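Local coordinates for putative transcriptional regulator protein (Vibrio parahaemolyticus, PDB 3ER6), which probably acts as a DNA-binding transcription factor of the AraC type, the piece crystallised here being its DJ-1/PfpI-like domain, at residues 8-13 against 73-78; 116-121 against 130-135. The protein carries 1 engineered substitution. All coordinates share one frame; numbering follows the deposited sequence.

Contact 1. Residues 8-13 against 73-78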
loop_
_atom_site.group_PDB
_atom_site.type_symbol
_atom_site.label_atom_id
_atom_site.label_comp_id
_atom_site.label_asym_id
_atom_site.label_seq_id
_atom_site.Cartn_x
_atom_site.Cartn_y
_atom_site.Cartn_z
ATOM N N ASN A 8 -14.612 19.803 9.228
ATOM C CA ASN A 8 -14.681 18.388 8.853
ATOM C C ASN A 8 -14.208 18.224 7.412
ATOM O O ASN A 8 -14.302 19.172 6.623
ATOM C CB ASN A 8 -16.084 17.797 9.066
ATOM C CG ASN A 8 -16.214 17.037 10.410
ATOM O OD1 ASN A 8 -16.379 17.660 11.461
ATOM N ND2 ASN A 8 -16.160 15.673 10.364
ATOM N N LEU A 9 -13.605 17.072 7.108
ATOM C CA LEU A 9 -13.124 16.769 5.757
ATOM C C LEU A 9 -13.480 15.327 5.520
ATOM O O LEU A 9 -13.361 14.484 6.413
ATOM C CB LEU A 9 -11.610 16.925 5.649
ATOM C CG LEU A 9 -11.084 18.351 5.747
ATOM C CD1 LEU A 9 -9.547 18.317 5.657
ATOM C CD2 LEU A 9 -11.701 19.229 4.656
ATOM N N ARG A 10 -13.952 15.050 4.330
ATOM C CA ARG A 10 -14.342 13.703 3.967
ATOM C C ARG A 10 -13.528 13.185 2.794
ATOM O O ARG A 10 -13.408 13.872 1.773
ATOM C CB ARG A 10 -15.810 13.677 3.559
ATOM C CG ARG A 10 -16.236 12.281 3.074
ATOM C CD ARG A 10 -17.735 12.305 2.681
ATOM N NE ARG A 10 -18.572 12.402 3.891
ATOM C CZ ARG A 10 -19.817 12.907 3.922
ATOM N NH1 ARG A 10 -20.378 13.362 2.799
ATOM N NH2 ARG A 10 -20.510 12.946 5.083
ATOM N N VAL A 11 -12.990 11.974 2.940
ATOM C CA VAL A 11 -12.370 11.301 1.799
ATOM C C VAL A 11 -13.181 10.053 1.482
ATOM O O VAL A 11 -13.481 9.272 2.400
ATOM C CB VAL A 11 -10.903 10.877 2.103
ATOM C CG1 VAL A 11 -10.289 10.156 0.847
ATOM C CG2 VAL A 11 -10.043 12.142 2.539
ATOM N N VAL A 12 -13.605 9.905 0.236
ATOM C CA VAL A 12 -14.221 8.624 -0.185
ATOM C C VAL A 12 -13.194 7.955 -1.133
ATOM O O VAL A 12 -12.617 8.618 -2.036
ATOM C CB VAL A 12 -15.601 8.839 -0.885
ATOM C CG1 VAL A 12 -16.172 7.491 -1.369
ATOM C CG2 VAL A 12 -16.604 9.570 0.107
ATOM N N ALA A 13 -12.889 6.689 -0.871
ATOM C CA ALA A 13 -11.906 5.966 -1.686
ATOM C C ALA A 13 -12.576 4.774 -2.361
ATOM O O ALA A 13 -12.938 3.781 -1.718
ATOM C CB ALA A 13 -10.737 5.482 -0.780
ATOM N N ASP A 73 -23.307 12.132 -1.454
ATOM C CA ASP A 73 -23.629 13.173 -2.445
ATOM C C ASP A 73 -22.544 14.185 -2.564
ATOM O O ASP A 73 -22.451 14.863 -3.589
ATOM C CB ASP A 73 -24.869 13.964 -2.028
ATOM C CG ASP A 73 -26.126 13.221 -2.277
ATOM O OD1 ASP A 73 -26.112 12.290 -3.150
ATOM O OD2 ASP A 73 -27.129 13.581 -1.593
ATOM N N PHE A 74 -21.746 14.304 -1.500
ATOM C CA PHE A 74 -20.653 15.291 -1.393
ATOM C C PHE A 74 -19.396 14.606 -0.852
ATOM O O PHE A 74 -19.503 13.685 -0.066
ATOM C CB PHE A 74 -21.070 16.440 -0.426
ATOM C CG PHE A 74 -19.899 17.180 0.222
ATOM C CD1 PHE A 74 -19.411 18.370 -0.326
ATOM C CD2 PHE A 74 -19.282 16.671 1.367
ATOM C CE1 PHE A 74 -18.320 19.037 0.241
ATOM C CE2 PHE A 74 -18.221 17.328 1.954
ATOM C CZ PHE A 74 -17.734 18.528 1.393
ATOM N N THR A 75 -18.221 15.058 -1.266
ATOM C CA THR A 75 -16.962 14.694 -0.570
ATOM C C THR A 75 -15.910 15.739 -0.956
ATOM O O THR A 75 -15.980 16.309 -2.033
ATOM C CB THR A 75 -16.449 13.253 -0.979
ATOM O OG1 THR A 75 -15.325 12.864 -0.162
ATOM C CG2 THR A 75 -16.046 13.173 -2.512
ATOM N N ASN A 76 -14.929 15.970 -0.092
ATOM C CA ASN A 76 -13.866 16.914 -0.383
ATOM C C ASN A 76 -12.923 16.269 -1.378
ATOM O O ASN A 76 -12.475 16.922 -2.331
ATOM C CB ASN A 76 -13.115 17.292 0.896
ATOM C CG ASN A 76 -14.022 17.957 1.923
ATOM O OD1 ASN A 76 -14.526 17.315 2.851
ATOM N ND2 ASN A 76 -14.230 19.259 1.754
ATOM N N ILE A 77 -12.577 14.997 -1.093
ATOM C CA ILE A 77 -11.659 14.223 -1.964
ATOM C C ILE A 77 -12.313 12.891 -2.352
ATOM O O ILE A 77 -12.941 12.239 -1.506
ATOM C CB ILE A 77 -10.345 13.898 -1.256
ATOM C CG1 ILE A 77 -9.627 15.197 -0.810
ATOM C CG2 ILE A 77 -9.446 13.073 -2.165
ATOM C CD1 ILE A 77 -8.605 14.903 0.386
ATOM N N LEU A 78 -12.179 12.519 -3.637
ATOM C CA LEU A 78 -12.523 11.171 -4.087
ATOM C C LEU A 78 -11.239 10.531 -4.594
ATOM O O LEU A 78 -10.587 11.110 -5.459
ATOM C CB LEU A 78 -13.617 11.176 -5.181
ATOM C CG LEU A 78 -13.880 9.822 -5.903
ATOM C CD1 LEU A 78 -14.612 8.775 -5.014
ATOM C CD2 LEU A 78 -14.648 9.955 -7.255
HETATM O O HOH W 1 -23.175 13.105 1.253
#

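Contact 2. Residues 116-121 against 130-135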
loop_
_atom_site.group_PDB
_atom_site.type_symbol
_atom_site.label_atom_id
_atom_site.label_comp_id
_atom_site.label_asym_id
_atom_site.label_seq_id
_atom_site.Cartn_x
_atom_site.Cartn_y
_atom_site.Cartn_z
ATOM N N THR A 116 -4.055 2.450 -12.582
ATOM C CA THR A 116 -5.043 2.418 -13.708
ATOM C C THR A 116 -6.401 3.143 -13.427
ATOM O O THR A 116 -7.218 3.309 -14.320
ATOM C CB THR A 116 -5.268 1.001 -14.267
ATOM O OG1 THR A 116 -5.723 0.117 -13.244
ATOM C CG2 THR A 116 -3.963 0.455 -14.853
ATOM N N GLY A 117 -6.636 3.563 -12.193
ATOM C CA GLY A 117 -7.705 4.571 -11.904
ATOM C C GLY A 117 -7.579 5.755 -12.862
ATOM O O GLY A 117 -8.593 6.451 -13.165
ATOM N N ILE A 118 -6.368 6.003 -13.358
ATOM C CA ILE A 118 -6.194 7.078 -14.365
ATOM C C ILE A 118 -7.039 6.829 -15.656
ATOM O O ILE A 118 -7.588 7.783 -16.238
ATOM C CB ILE A 118 -4.687 7.400 -14.671
ATOM C CG1 ILE A 118 -4.016 7.955 -13.413
ATOM C CG2 ILE A 118 -4.571 8.430 -15.886
ATOM C CD1 ILE A 118 -2.526 7.822 -13.394
ATOM N N PHE A 119 -7.198 5.567 -16.044
ATOM C CA PHE A 119 -7.990 5.212 -17.214
ATOM C C PHE A 119 -9.459 5.618 -16.959
ATOM O O PHE A 119 -10.178 5.980 -17.910
ATOM C CB PHE A 119 -7.930 3.698 -17.509
ATOM C CG PHE A 119 -6.658 3.249 -18.182
ATOM C CD1 PHE A 119 -5.431 3.289 -17.507
ATOM C CD2 PHE A 119 -6.689 2.768 -19.505
ATOM C CE1 PHE A 119 -4.265 2.862 -18.136
ATOM C CE2 PHE A 119 -5.513 2.363 -20.131
ATOM C CZ PHE A 119 -4.312 2.397 -19.440
ATOM N N VAL A 120 -9.925 5.503 -15.710
ATOM C CA VAL A 120 -11.288 5.911 -15.350
ATOM C C VAL A 120 -11.499 7.429 -15.531
ATOM O O VAL A 120 -12.481 7.889 -16.174
ATOM C CB VAL A 120 -11.648 5.511 -13.885
ATOM C CG1 VAL A 120 -13.091 5.922 -13.558
ATOM C CG2 VAL A 120 -11.452 3.984 -13.668
ATOM N N VAL A 121 -10.576 8.227 -14.998
ATOM C CA VAL A 121 -10.732 9.690 -15.183
ATOM C C VAL A 121 -10.553 10.071 -16.704
ATOM O O VAL A 121 -11.230 10.979 -17.185
ATOM C CB VAL A 121 -9.787 10.536 -14.271
ATOM C CG1 VAL A 121 -10.067 10.240 -12.816
ATOM C CG2 VAL A 121 -8.359 10.254 -14.596
ATOM N N ASN A 130 -6.523 17.550 -21.361
ATOM C CA ASN A 130 -6.194 16.343 -22.079
ATOM C C ASN A 130 -4.698 15.982 -22.032
ATOM O O ASN A 130 -4.156 15.513 -23.026
ATOM C CB ASN A 130 -6.662 16.395 -23.550
ATOM C CG ASN A 130 -8.128 15.933 -23.712
ATOM O OD1 ASN A 130 -8.635 15.799 -24.833
ATOM N ND2 ASN A 130 -8.824 15.732 -22.587
ATOM N N LYS A 131 -4.072 16.108 -20.861
ATOM C CA LYS A 131 -2.747 15.504 -20.664
ATOM C C LYS A 131 -2.731 14.559 -19.457
ATOM O O LYS A 131 -3.392 14.820 -18.462
ATOM C CB LYS A 131 -1.664 16.583 -20.480
ATOM C CG LYS A 131 -1.647 17.579 -21.631
ATOM C CD LYS A 131 -0.686 18.726 -21.379
ATOM C CE LYS A 131 -0.318 19.383 -22.728
ATOM N NZ LYS A 131 1.042 20.013 -22.699
ATOM N N ALA A 132 -1.967 13.480 -19.523
ATOM C CA ALA A 132 -2.012 12.524 -18.410
ATOM C C ALA A 132 -0.652 11.924 -18.211
ATOM O O ALA A 132 0.290 12.225 -18.943
ATOM C CB ALA A 132 -3.018 11.388 -18.708
ATOM N N VAL A 133 -0.592 11.016 -17.253
ATOM C CA VAL A 133 0.625 10.231 -16.994
ATOM C C VAL A 133 0.248 8.739 -16.902
ATOM O O VAL A 133 -0.846 8.404 -16.479
ATOM C CB VAL A 133 1.290 10.713 -15.660
ATOM C CG1 VAL A 133 1.772 12.170 -15.802
ATOM C CG2 VAL A 133 0.305 10.567 -14.442
ATOM N N MET A 134 1.135 7.829 -17.293
ATOM C CA MET A 134 0.865 6.427 -16.990
ATOM C C MET A 134 2.201 5.750 -16.849
ATOM O O MET A 134 3.183 6.231 -17.464
ATOM C CB MET A 134 0.003 5.771 -18.081
ATOM C CG MET A 134 -0.336 4.273 -17.873
ATOM S SD MET A 134 -1.013 3.738 -16.223
ATOM C CE MET A 134 -2.317 4.882 -16.061
ATOM N N HIS A 135 2.283 4.675 -16.060
ATOM C CA HIS A 135 3.548 3.975 -15.927
ATOM C C HIS A 135 3.787 3.116 -17.188
ATOM O O HIS A 135 2.869 2.902 -18.021
ATOM C CB HIS A 135 3.599 3.135 -14.627
ATOM C CG HIS A 135 2.389 2.288 -14.403
ATOM N ND1 HIS A 135 2.037 1.261 -15.243
ATOM C CD2 HIS A 135 1.415 2.350 -13.450
ATOM C CE1 HIS A 135 0.914 0.709 -14.810
ATOM N NE2 HIS A 135 0.515 1.355 -13.728
#

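Contact 1. Residues 8-13 against 73-78
Two neighbouring parallel strands of the central sheet of the DJ-1/PfpI domain meet here: 9-14, the first strand of the chain, and 77-80, with the turn that leads into it. The sheet pairing proper sets Val11 beside Ile77 and Val12 beside Leu78. Arg10 O takes Ile77 N at 3.2 Å, nearly along its C=O axis, and Val12 N gives to Ile77 O at 3.0 Å in the carbonyl plane.

Ahead of these bonds the pairing is carried on by side chains. Asn76, its CG turned beside its own backbone N (chi1 -61°), points at the first strand and brings OD1 to Arg10 N at 2.8 Å; the amide hydrogen lands on an in-plane lone pair, so the side-chain carbonyl does the work of a strand carbonyl. Thr75 OG1, anti to its backbone N, sits 2.9 Å from Arg10 O and 2.8 Å from Ile77 O, with one proton for the two. Arg10 stretches out over Thr75, its CG 3.4 Å from OG1, then bends at chi3 (-72°) so that NH1 reaches Phe74 O at 3.0 Å. That oxygen lies in the guanidinium plane, while the donor stands above the carbonyl plane. The same NH1 lies at the edge of the Phe74 ring, and water 1 accepts from Asp73 N and, weakly, from this NH1.

The side chains of Val11 and Ile77 lie side by side, pointing the same way, with Val11 CG2 3.8 Å from Ile77 CD1, on the sheet face packed by helix 173-184, where Tyr183 meets Leu9, Asn76 and Ile77. On the other face Val12 and Leu78 lie under Trp100 of helix 95-106, and strand 43-48 flanks 9-14 along its other edge.

Contact 2. Residues 116-121 against 130-135
This buried apolar contact lies just past the turn between strand 110-114 and helix 117-124, which in DJ-1 relatives is the nucleophile elbow; Asp115 probably stands at the position of their cysteine. It joins the N-terminal part of helix 117-124 to the extended chain that runs from strand 131-132 towards helix 136-145, and no hydrogen bond crosses it.

Met134 carries most of it. Its CG is anti to the backbone N (chi1 179°), and bends at chi2 (50°) and chi3 (52°) fold the thioether back so that CE enters the angle between Ile118 and Phe119, 3.7 Å from Ile118 CB and 3.5 Å from Phe119 CE1. The sulfur follows in the plane of the Phe119 ring, at its edge, with SD 5.2 Å from the centroid: a Met-aromatic contact. SD also sits over the centre of the His135 ring, which Asp115 OD1 anchors by a hydrogen bond to NE2 and on which Thr198 of the second subunit packs.

Ile118 points straight at 130-135. Its CD1 reaches 3.6 Å from Val133 O and 4.1 Å from Val133 CG2, while CG2 is loosely against Ala132 CB. Leu165 and Phe142 close around this group.

Cohesion therefore comes from shape and dispersion, the sulfur at the ring edge probably adding a modest electrostatic term; the price is a buried Val133 O with no hydrogen-bonding partner in the model.

In the fold
From the N terminus, the chain lays down strand 9-14, passes through helix 22-37, strand 43-48 and the hairpin 55-57/61-64, and returns at 73-78, where contact 1, within the main sheet, closes a loop of 59 intervening residues. It then runs through helices 86-89 and 95-106 and strand 110-114 before contact 2 closes a much shorter loop, eight residues between 116-121 and 130-135. The two loops follow in series, neither nesting nor crossing. The centres of contact 1 and contact 2 are about 21 Å apart, on opposite sides of the chain's centre. Contact 1 joins adjacent strands of the sheet, whereas contact 2 ties a helix to the segment leading into helix 136-145.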